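Local coordinates for coat protein (Sulfolobus turreted icosahedral virus, PDB 2BBD) that serves as the major coat protein of an archaeal icosahedral virus, probably building the capsid shell from double jelly-roll subunits as in the PRD1-adenovirus lineage, at residues A[66-71]-A[126-131]; A[22-27]-A[152-157]. All blocks are in the same frame, centred on the assembly; numbering follows the deposited sequence.

Contact 1: residues A[66-71]-A[126-131]; sequences LSYEGS and TMVQNI
The backbone oxygen of Asn130 draws in three groups beside the chain turn that follows Tyr68. A water donates to Asn130 O at 2.8 Å and itself accepts from Gly70 N, so it bridges the two loops. Tyr68 CA brings a well-aligned C-H to Asn130 O at 3.2 Å, with an angle of 158° at the hydrogen, and Glu69 N adds a long, weak bond. The main partner of Glu69 N is the preceding carbonyl: it donates to Gln129 O at 2.7 Å, and the two neighbouring oxygens share one N-H. These contacts lie where strand 61-68 of the N-terminal jelly roll gives way to its hairpin turn into strand 72-78, and where the incoming loop becomes strand 131-137, which pairs antiparallel with 61-68 through Ser67 and Ile132. Beside this polar seam the side chains make mainly apolar contacts, with the Glu69 carboxylate at their margin. A chi1 of 61° sets Tyr68 CG between the backbone N and the carbonyl carbon, and from there the ring reaches Val128 through CD2, 3.8 Å from Val128 CB, the two side chains crossing at about a right angle. The carboxylate of Glu69 reaches the same valine, with OE2 3.4 Å from Val128 CB and also at the edge of the Tyr68 ring, in its plane; OE1 forms a salt bridge with Lys72. Ile131 CG1 meets Tyr68 CB at 4.0 Å, and further back along strand 61-68 Leu66 CD1 touches Ile131 CG2. Phe123 backs this cluster, packing on Val128 and Ile131 and meeting the Tyr68 ring edge-to-face.

Contact 2: residues A[22-27]-A[152-157]; sequences IKIPRN and ITITYE
Apolar contacts between Ile22, Ile24 and Pro25 on one side and Ile152 and Ile154 on the other make up most of this buried interface. Ile22 and Ile152 reach toward each other tip to tip, their CD1 methyls 3.6 Å apart; in Ile22 that methyl is anti to CA (chi2 172°), which carries it out from its strand. Ile154 CD1 serves two partners, lying 3.8 Å from Ile24 CG2 and 3.5 Å from Pro25 CD, and so packs against both residues. Ile30 and Val35 of strand 29-43 extend the same layer, touching Ile24 and Ile152 respectively.

One hydrogen bond crosses the contact: Tyr156 OH donates to Pro25 O at 2.8 Å. The hydroxyl stands well above the carbonyl plane, 53° out of it, whereas Pro25 O lies at the edge of the tyrosine ring, in the ring plane. Pro25 CB also packs close to Tyr156 OH, at 3.4 Å.

The ring itself is sandwiched. Asn27 CB makes a CH-pi contact over one face, 4.1 Å from the centroid of the Tyr156 ring, and Ile154 CG2 sits against the opposite face, offset toward the rim.

Strands 22-24 and 152-157 run nearly parallel, with their axes 10.0 Å apart at an angle of 19°, and exchange no backbone hydrogen bonds. They belong to different sheets, and the side chains that meet between them form part of the core of a beta sandwich, here the N-terminal jelly roll of a viral capsid protein.

In the fold
From the N terminus, strand 2-13 enters one sheet and the chain then crosses to strand 19-24, at the edge of the other, where it supplies the first half of contact 2. Contact 1 follows, closing the excursion from 66-71 to 126-131 that includes helix 79-89 and strand 108-123. Only afterwards does strand 145-158 return to complete contact 2, so the shorter loop lies wholly within the longer one. Contact 1 ties the turn after strand 61-68 to the loop leading into its sheet neighbour, strand 131-137; contact 2 bridges the two sheets. They meet where Ile131 O probably accepts a hydrogen bond from Ile24 N at 2.8 Å, with Arg26 packing against the loop at Val128 and Gln129.

Contact 1: residues A[66-71]-A[126-131]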
ATOM      1  N   LEU A  66      -0.606 -10.441   1.210  1.00 22.00           N
ATOM      2  CA  LEU A  66      -0.853 -11.216  -0.006  1.00 22.27           C
ATOM      3  C   LEU A  66       0.396 -12.035  -0.299  1.00 25.02           C
ATOM      4  O   LEU A  66       1.493 -11.488  -0.471  1.00 24.75           O
ATOM      5  CB  LEU A  66      -1.169 -10.301  -1.191  1.00 23.48           C
ATOM      6  CG  LEU A  66      -1.478 -11.035  -2.501  1.00 22.96           C
ATOM      7  CD1 LEU A  66      -2.765 -11.850  -2.342  1.00 25.65           C
ATOM      8  CD2 LEU A  66      -1.620 -10.045  -3.632  1.00 21.90           C
ATOM      9  N   SER A  67       0.226 -13.350  -0.330  1.00 24.40           N
ATOM     10  CA  SER A  67       1.340 -14.244  -0.571  1.00 26.50           C
ATOM     11  C   SER A  67       0.916 -15.515  -1.309  1.00 27.60           C
ATOM     12  O   SER A  67      -0.269 -15.832  -1.398  1.00 26.19           O
ATOM     13  CB  SER A  67       1.972 -14.624   0.768  1.00 27.82           C
ATOM     14  OG  SER A  67       1.092 -15.452   1.500  1.00 31.87           O
ATOM     15  N   TYR A  68       1.901 -16.230  -1.843  1.00 30.05           N
ATOM     16  CA  TYR A  68       1.656 -17.478  -2.556  1.00 30.43           C
ATOM     17  C   TYR A  68       2.791 -18.442  -2.232  1.00 31.02           C
ATOM     18  O   TYR A  68       3.861 -18.026  -1.781  1.00 31.22           O
ATOM     19  CB  TYR A  68       1.570 -17.245  -4.072  1.00 30.06           C
ATOM     20  CG  TYR A  68       2.823 -16.680  -4.692  1.00 32.07           C
ATOM     21  CD1 TYR A  68       3.147 -15.332  -4.557  1.00 31.68           C
ATOM     22  CD2 TYR A  68       3.705 -17.503  -5.389  1.00 32.38           C
ATOM     23  CE1 TYR A  68       4.327 -14.818  -5.101  1.00 30.58           C
ATOM     24  CE2 TYR A  68       4.880 -17.004  -5.934  1.00 31.86           C
ATOM     25  CZ  TYR A  68       5.189 -15.663  -5.784  1.00 32.91           C
ATOM     26  OH  TYR A  68       6.373 -15.178  -6.290  1.00 30.56           O
ATOM     27  N   GLU A  69       2.538 -19.731  -2.438  1.00 31.07           N
ATOM     28  CA  GLU A  69       3.524 -20.765  -2.162  1.00 33.85           C
ATOM     29  C   GLU A  69       4.038 -20.702  -0.738  1.00 34.33           C
ATOM     30  O   GLU A  69       5.183 -21.055  -0.464  1.00 34.99           O
ATOM     31  CB  GLU A  69       4.687 -20.665  -3.142  1.00 33.94           C
ATOM     32  CG  GLU A  69       4.433 -21.428  -4.418  1.00 40.43           C
ATOM     33  CD  GLU A  69       5.405 -21.054  -5.511  1.00 46.04           C
ATOM     34  OE1 GLU A  69       6.605 -20.882  -5.201  1.00 48.03           O
ATOM     35  OE2 GLU A  69       4.967 -20.938  -6.678  1.00 49.14           O
ATOM     36  N   GLY A  70       3.178 -20.229   0.157  1.00 35.87           N
ATOM     37  CA  GLY A  70       3.519 -20.137   1.562  1.00 37.16           C
ATOM     38  C   GLY A  70       4.472 -19.045   2.014  1.00 38.44           C
ATOM     39  O   GLY A  70       4.164 -18.304   2.947  1.00 41.14           O
ATOM     40  N   SER A  71       5.616 -18.922   1.355  1.00 38.67           N
ATOM     41  CA  SER A  71       6.617 -17.945   1.779  1.00 37.31           C
ATOM     42  C   SER A  71       6.866 -16.727   0.907  1.00 35.16           C
ATOM     43  O   SER A  71       7.656 -15.870   1.283  1.00 36.65           O
ATOM     44  CB  SER A  71       7.951 -18.655   1.980  1.00 39.30           C
ATOM     45  OG  SER A  71       8.401 -19.222   0.758  1.00 39.97           O
ATOM     46  N   THR A 126      -1.754 -19.211 -12.631  1.00 29.82           N
ATOM     47  CA  THR A 126      -1.953 -20.602 -13.020  1.00 31.18           C
ATOM     48  C   THR A 126      -0.668 -21.426 -12.912  1.00 32.41           C
ATOM     49  O   THR A 126      -0.688 -22.640 -13.079  1.00 32.55           O
ATOM     50  CB  THR A 126      -2.489 -20.700 -14.459  1.00 31.13           C
ATOM     51  OG1 THR A 126      -1.567 -20.071 -15.358  1.00 31.28           O
ATOM     52  CG2 THR A 126      -3.840 -20.009 -14.569  1.00 30.91           C
HETATM   53  N   MSE A 127       0.446 -20.771 -12.605  1.00 34.04           N
HETATM   54  CA  MSE A 127       1.718 -21.471 -12.502  1.00 33.74           C
HETATM   55  C   MSE A 127       2.255 -21.586 -11.080  1.00 32.54           C
HETATM   56  O   MSE A 127       3.312 -22.183 -10.852  1.00 32.80           O
HETATM   57  CB  MSE A 127       2.745 -20.785 -13.407  1.00 37.01           C
HETATM   58  CG  MSE A 127       2.381 -20.889 -14.884  1.00 42.02           C
HETATM   59 SE   MSE A 127       3.666 -20.095 -16.097  1.00 53.12          SE
HETATM   60  CE  MSE A 127       5.062 -21.437 -15.972  1.00 47.61           C
ATOM     61  N   VAL A 128       1.521 -21.031 -10.121  1.00 30.78           N
ATOM     62  CA  VAL A 128       1.947 -21.079  -8.727  1.00 29.58           C
ATOM     63  C   VAL A 128       0.897 -21.780  -7.867  1.00 30.05           C
ATOM     64  O   VAL A 128      -0.200 -22.078  -8.335  1.00 29.42           O
ATOM     65  CB  VAL A 128       2.183 -19.656  -8.152  1.00 29.86           C
ATOM     66  CG1 VAL A 128       3.152 -18.876  -9.036  1.00 28.93           C
ATOM     67  CG2 VAL A 128       0.858 -18.924  -8.027  1.00 27.64           C
ATOM     68  N   GLN A 129       1.246 -22.021  -6.608  1.00 29.28           N
ATOM     69  CA  GLN A 129       0.358 -22.688  -5.669  1.00 33.08           C
ATOM     70  C   GLN A 129      -0.028 -21.810  -4.489  1.00 32.36           C
ATOM     71  O   GLN A 129       0.727 -20.937  -4.072  1.00 33.30           O
ATOM     72  CB  GLN A 129       1.031 -23.949  -5.106  1.00 37.75           C
ATOM     73  CG  GLN A 129       1.388 -25.002  -6.143  1.00 45.17           C
ATOM     74  CD  GLN A 129       0.243 -25.950  -6.424  1.00 49.26           C
ATOM     75  OE1 GLN A 129      -0.899 -25.525  -6.626  1.00 51.98           O
ATOM     76  NE2 GLN A 129       0.542 -27.249  -6.444  1.00 50.73           N
ATOM     77  N   ASN A 130      -1.218 -22.066  -3.964  1.00 30.77           N
ATOM     78  CA  ASN A 130      -1.734 -21.392  -2.780  1.00 29.60           C
ATOM     79  C   ASN A 130      -1.572 -19.872  -2.642  1.00 27.83           C
ATOM     80  O   ASN A 130      -0.762 -19.390  -1.840  1.00 26.15           O
ATOM     81  CB  ASN A 130      -1.147 -22.088  -1.554  1.00 31.68           C
ATOM     82  CG  ASN A 130      -1.428 -23.594  -1.552  1.00 36.30           C
ATOM     83  OD1 ASN A 130      -0.555 -24.405  -1.228  1.00 34.40           O
ATOM     84  ND2 ASN A 130      -2.654 -23.967  -1.914  1.00 36.14           N
ATOM     85  N   ILE A 131      -2.346 -19.125  -3.422  1.00 25.00           N
ATOM     86  CA  ILE A 131      -2.319 -17.671  -3.334  1.00 24.98           C
ATOM     87  C   ILE A 131      -3.278 -17.338  -2.189  1.00 24.84           C
ATOM     88  O   ILE A 131      -4.463 -17.665  -2.254  1.00 27.50           O
ATOM     89  CB  ILE A 131      -2.839 -17.005  -4.617  1.00 25.23           C
ATOM     90  CG1 ILE A 131      -2.029 -17.490  -5.828  1.00 26.10           C
ATOM     91  CG2 ILE A 131      -2.727 -15.485  -4.485  1.00 24.80           C
ATOM     92  CD1 ILE A 131      -2.553 -16.976  -7.171  1.00 23.56           C
TER
HETATM   93  O   HOH W   1       0.595 -19.049   0.570  1.00 51.73           O

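Contact 2: residues A[22-27]-A[152-157]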
ATOM      1  N   ILE A  22      -7.878 -15.709   2.970  1.00 24.88           N
ATOM      2  CA  ILE A  22      -8.733 -15.898   1.809  1.00 23.96           C
ATOM      3  C   ILE A  22      -7.939 -16.553   0.692  1.00 24.88           C
ATOM      4  O   ILE A  22      -6.875 -16.074   0.311  1.00 23.60           O
ATOM      5  CB  ILE A  22      -9.289 -14.547   1.304  1.00 22.28           C
ATOM      6  CG1 ILE A  22     -10.068 -13.853   2.428  1.00 21.20           C
ATOM      7  CG2 ILE A  22     -10.204 -14.767   0.113  1.00 17.90           C
ATOM      8  CD1 ILE A  22     -10.493 -12.411   2.078  1.00 22.64           C
ATOM      9  N   LYS A  23      -8.446 -17.662   0.172  1.00 25.73           N
ATOM     10  CA  LYS A  23      -7.750 -18.341  -0.911  1.00 29.01           C
ATOM     11  C   LYS A  23      -8.150 -17.685  -2.221  1.00 27.25           C
ATOM     12  O   LYS A  23      -9.333 -17.491  -2.490  1.00 29.43           O
ATOM     13  CB  LYS A  23      -8.122 -19.824  -0.942  1.00 31.25           C
ATOM     14  CG  LYS A  23      -7.297 -20.631  -1.939  1.00 40.65           C
ATOM     15  CD  LYS A  23      -5.802 -20.542  -1.626  1.00 43.60           C
ATOM     16  CE  LYS A  23      -5.059 -21.697  -2.264  1.00 50.78           C
ATOM     17  NZ  LYS A  23      -5.673 -23.015  -1.884  1.00 55.34           N
ATOM     18  N   ILE A  24      -7.162 -17.328  -3.029  1.00 26.35           N
ATOM     19  CA  ILE A  24      -7.434 -16.695  -4.308  1.00 23.52           C
ATOM     20  C   ILE A  24      -7.435 -17.753  -5.406  1.00 23.84           C
ATOM     21  O   ILE A  24      -6.476 -18.504  -5.553  1.00 25.24           O
ATOM     22  CB  ILE A  24      -6.379 -15.623  -4.609  1.00 21.89           C
ATOM     23  CG1 ILE A  24      -6.387 -14.571  -3.491  1.00 22.42           C
ATOM     24  CG2 ILE A  24      -6.645 -14.985  -5.966  1.00 22.03           C
ATOM     25  CD1 ILE A  24      -7.728 -13.877  -3.306  1.00 21.07           C
ATOM     26  N   PRO A  25      -8.524 -17.839  -6.183  1.00 24.83           N
ATOM     27  CA  PRO A  25      -8.638 -18.820  -7.271  1.00 26.14           C
ATOM     28  C   PRO A  25      -7.650 -18.529  -8.408  1.00 27.84           C
ATOM     29  O   PRO A  25      -7.473 -17.375  -8.803  1.00 27.97           O
ATOM     30  CB  PRO A  25     -10.090 -18.669  -7.734  1.00 26.02           C
ATOM     31  CG  PRO A  25     -10.785 -18.056  -6.540  1.00 29.55           C
ATOM     32  CD  PRO A  25      -9.772 -17.075  -6.033  1.00 24.47           C
ATOM     33  N   ARG A  26      -7.028 -19.582  -8.933  1.00 28.09           N
ATOM     34  CA  ARG A  26      -6.047 -19.466 -10.013  1.00 27.90           C
ATOM     35  C   ARG A  26      -6.641 -19.827 -11.370  1.00 29.27           C
ATOM     36  O   ARG A  26      -6.123 -20.694 -12.073  1.00 28.12           O
ATOM     37  CB  ARG A  26      -4.854 -20.373  -9.704  1.00 27.59           C
ATOM     38  CG  ARG A  26      -4.225 -20.061  -8.360  1.00 28.11           C
ATOM     39  CD  ARG A  26      -3.040 -20.951  -8.030  1.00 30.91           C
ATOM     40  NE  ARG A  26      -3.442 -22.322  -7.741  1.00 35.87           N
ATOM     41  CZ  ARG A  26      -3.553 -23.281  -8.655  1.00 39.88           C
ATOM     42  NH1 ARG A  26      -3.287 -23.018  -9.929  1.00 41.94           N
ATOM     43  NH2 ARG A  26      -3.919 -24.504  -8.294  1.00 39.15           N
ATOM     44  N   ASN A  27      -7.720 -19.142 -11.737  1.00 28.65           N
ATOM     45  CA  ASN A  27      -8.409 -19.384 -12.994  1.00 29.44           C
ATOM     46  C   ASN A  27      -7.604 -18.973 -14.207  1.00 29.04           C
ATOM     47  O   ASN A  27      -7.744 -19.557 -15.276  1.00 29.60           O
ATOM     48  CB  ASN A  27      -9.733 -18.635 -13.017  1.00 31.52           C
ATOM     49  CG  ASN A  27     -10.673 -19.077 -11.916  1.00 35.97           C
ATOM     50  OD1 ASN A  27     -11.741 -18.498 -11.737  1.00 37.46           O
ATOM     51  ND2 ASN A  27     -10.280 -20.109 -11.173  1.00 36.52           N
ATOM     52  N   ILE A 152     -14.573  -9.866  -2.315  1.00 22.08           N
ATOM     53  CA  ILE A 152     -13.355 -10.000  -3.093  1.00 22.21           C
ATOM     54  C   ILE A 152     -13.635 -10.018  -4.591  1.00 23.76           C
ATOM     55  O   ILE A 152     -14.468 -10.789  -5.065  1.00 24.07           O
ATOM     56  CB  ILE A 152     -12.625 -11.296  -2.725  1.00 21.44           C
ATOM     57  CG1 ILE A 152     -12.432 -11.374  -1.209  1.00 24.20           C
ATOM     58  CG2 ILE A 152     -11.307 -11.386  -3.484  1.00 21.94           C
ATOM     59  CD1 ILE A 152     -11.638 -10.204  -0.593  1.00 24.47           C
ATOM     60  N   THR A 153     -12.941  -9.164  -5.340  1.00 21.63           N
ATOM     61  CA  THR A 153     -13.140  -9.119  -6.782  1.00 23.12           C
ATOM     62  C   THR A 153     -11.798  -9.272  -7.489  1.00 24.41           C
ATOM     63  O   THR A 153     -10.841  -8.574  -7.193  1.00 24.87           O
ATOM     64  CB  THR A 153     -13.808  -7.820  -7.207  1.00 23.35           C
ATOM     65  OG1 THR A 153     -15.091  -7.730  -6.580  1.00 24.45           O
ATOM     66  CG2 THR A 153     -13.999  -7.788  -8.702  1.00 24.14           C
ATOM     67  N   ILE A 154     -11.732 -10.197  -8.431  1.00 25.59           N
ATOM     68  CA  ILE A 154     -10.476 -10.449  -9.114  1.00 26.71           C
ATOM     69  C   ILE A 154     -10.485 -10.091 -10.587  1.00 27.00           C
ATOM     70  O   ILE A 154     -11.435 -10.395 -11.315  1.00 28.45           O
ATOM     71  CB  ILE A 154     -10.087 -11.933  -8.936  1.00 28.01           C
ATOM     72  CG1 ILE A 154     -10.038 -12.255  -7.443  1.00 27.74           C
ATOM     73  CG2 ILE A 154      -8.729 -12.225  -9.579  1.00 27.96           C
ATOM     74  CD1 ILE A 154     -10.021 -13.714  -7.148  1.00 34.05           C
ATOM     75  N   THR A 155      -9.430  -9.410 -11.017  1.00 25.24           N
ATOM     76  CA  THR A 155      -9.296  -9.062 -12.419  1.00 25.01           C
ATOM     77  C   THR A 155      -8.297 -10.064 -13.002  1.00 24.66           C
ATOM     78  O   THR A 155      -7.151 -10.133 -12.568  1.00 24.56           O
ATOM     79  CB  THR A 155      -8.764  -7.633 -12.612  1.00 24.57           C
ATOM     80  OG1 THR A 155      -9.732  -6.684 -12.143  1.00 24.85           O
ATOM     81  CG2 THR A 155      -8.495  -7.379 -14.087  1.00 24.75           C
ATOM     82  N   TYR A 156      -8.756 -10.859 -13.964  1.00 25.19           N
ATOM     83  CA  TYR A 156      -7.911 -11.862 -14.598  1.00 26.20           C
ATOM     84  C   TYR A 156      -7.504 -11.443 -15.990  1.00 26.65           C
ATOM     85  O   TYR A 156      -7.996 -10.462 -16.532  1.00 30.36           O
ATOM     86  CB  TYR A 156      -8.652 -13.196 -14.745  1.00 23.68           C
ATOM     87  CG  TYR A 156      -8.907 -13.939 -13.465  1.00 26.56           C
ATOM     88  CD1 TYR A 156     -10.170 -13.952 -12.885  1.00 27.48           C
ATOM     89  CD2 TYR A 156      -7.894 -14.668 -12.854  1.00 24.90           C
ATOM     90  CE1 TYR A 156     -10.420 -14.682 -11.727  1.00 28.41           C
ATOM     91  CE2 TYR A 156      -8.129 -15.395 -11.697  1.00 26.26           C
ATOM     92  CZ  TYR A 156      -9.392 -15.399 -11.138  1.00 27.61           C
ATOM     93  OH  TYR A 156      -9.614 -16.098  -9.977  1.00 32.48           O
ATOM     94  N   GLU A 157      -6.588 -12.208 -16.558  1.00 28.70           N
ATOM     95  CA  GLU A 157      -6.161 -12.006 -17.929  1.00 29.66           C
ATOM     96  C   GLU A 157      -5.895 -13.411 -18.442  1.00 29.20           C
ATOM     97  O   GLU A 157      -5.143 -14.182 -17.832  1.00 27.32           O
ATOM     98  CB  GLU A 157      -4.888 -11.164 -18.047  1.00 31.23           C
ATOM     99  CG  GLU A 157      -4.639 -10.715 -19.485  1.00 33.69           C
ATOM    100  CD  GLU A 157      -3.358  -9.921 -19.660  1.00 34.71           C
ATOM    101  OE1 GLU A 157      -3.074  -9.037 -18.827  1.00 35.46           O
ATOM    102  OE2 GLU A 157      -2.639 -10.172 -20.648  1.00 38.24           O
TER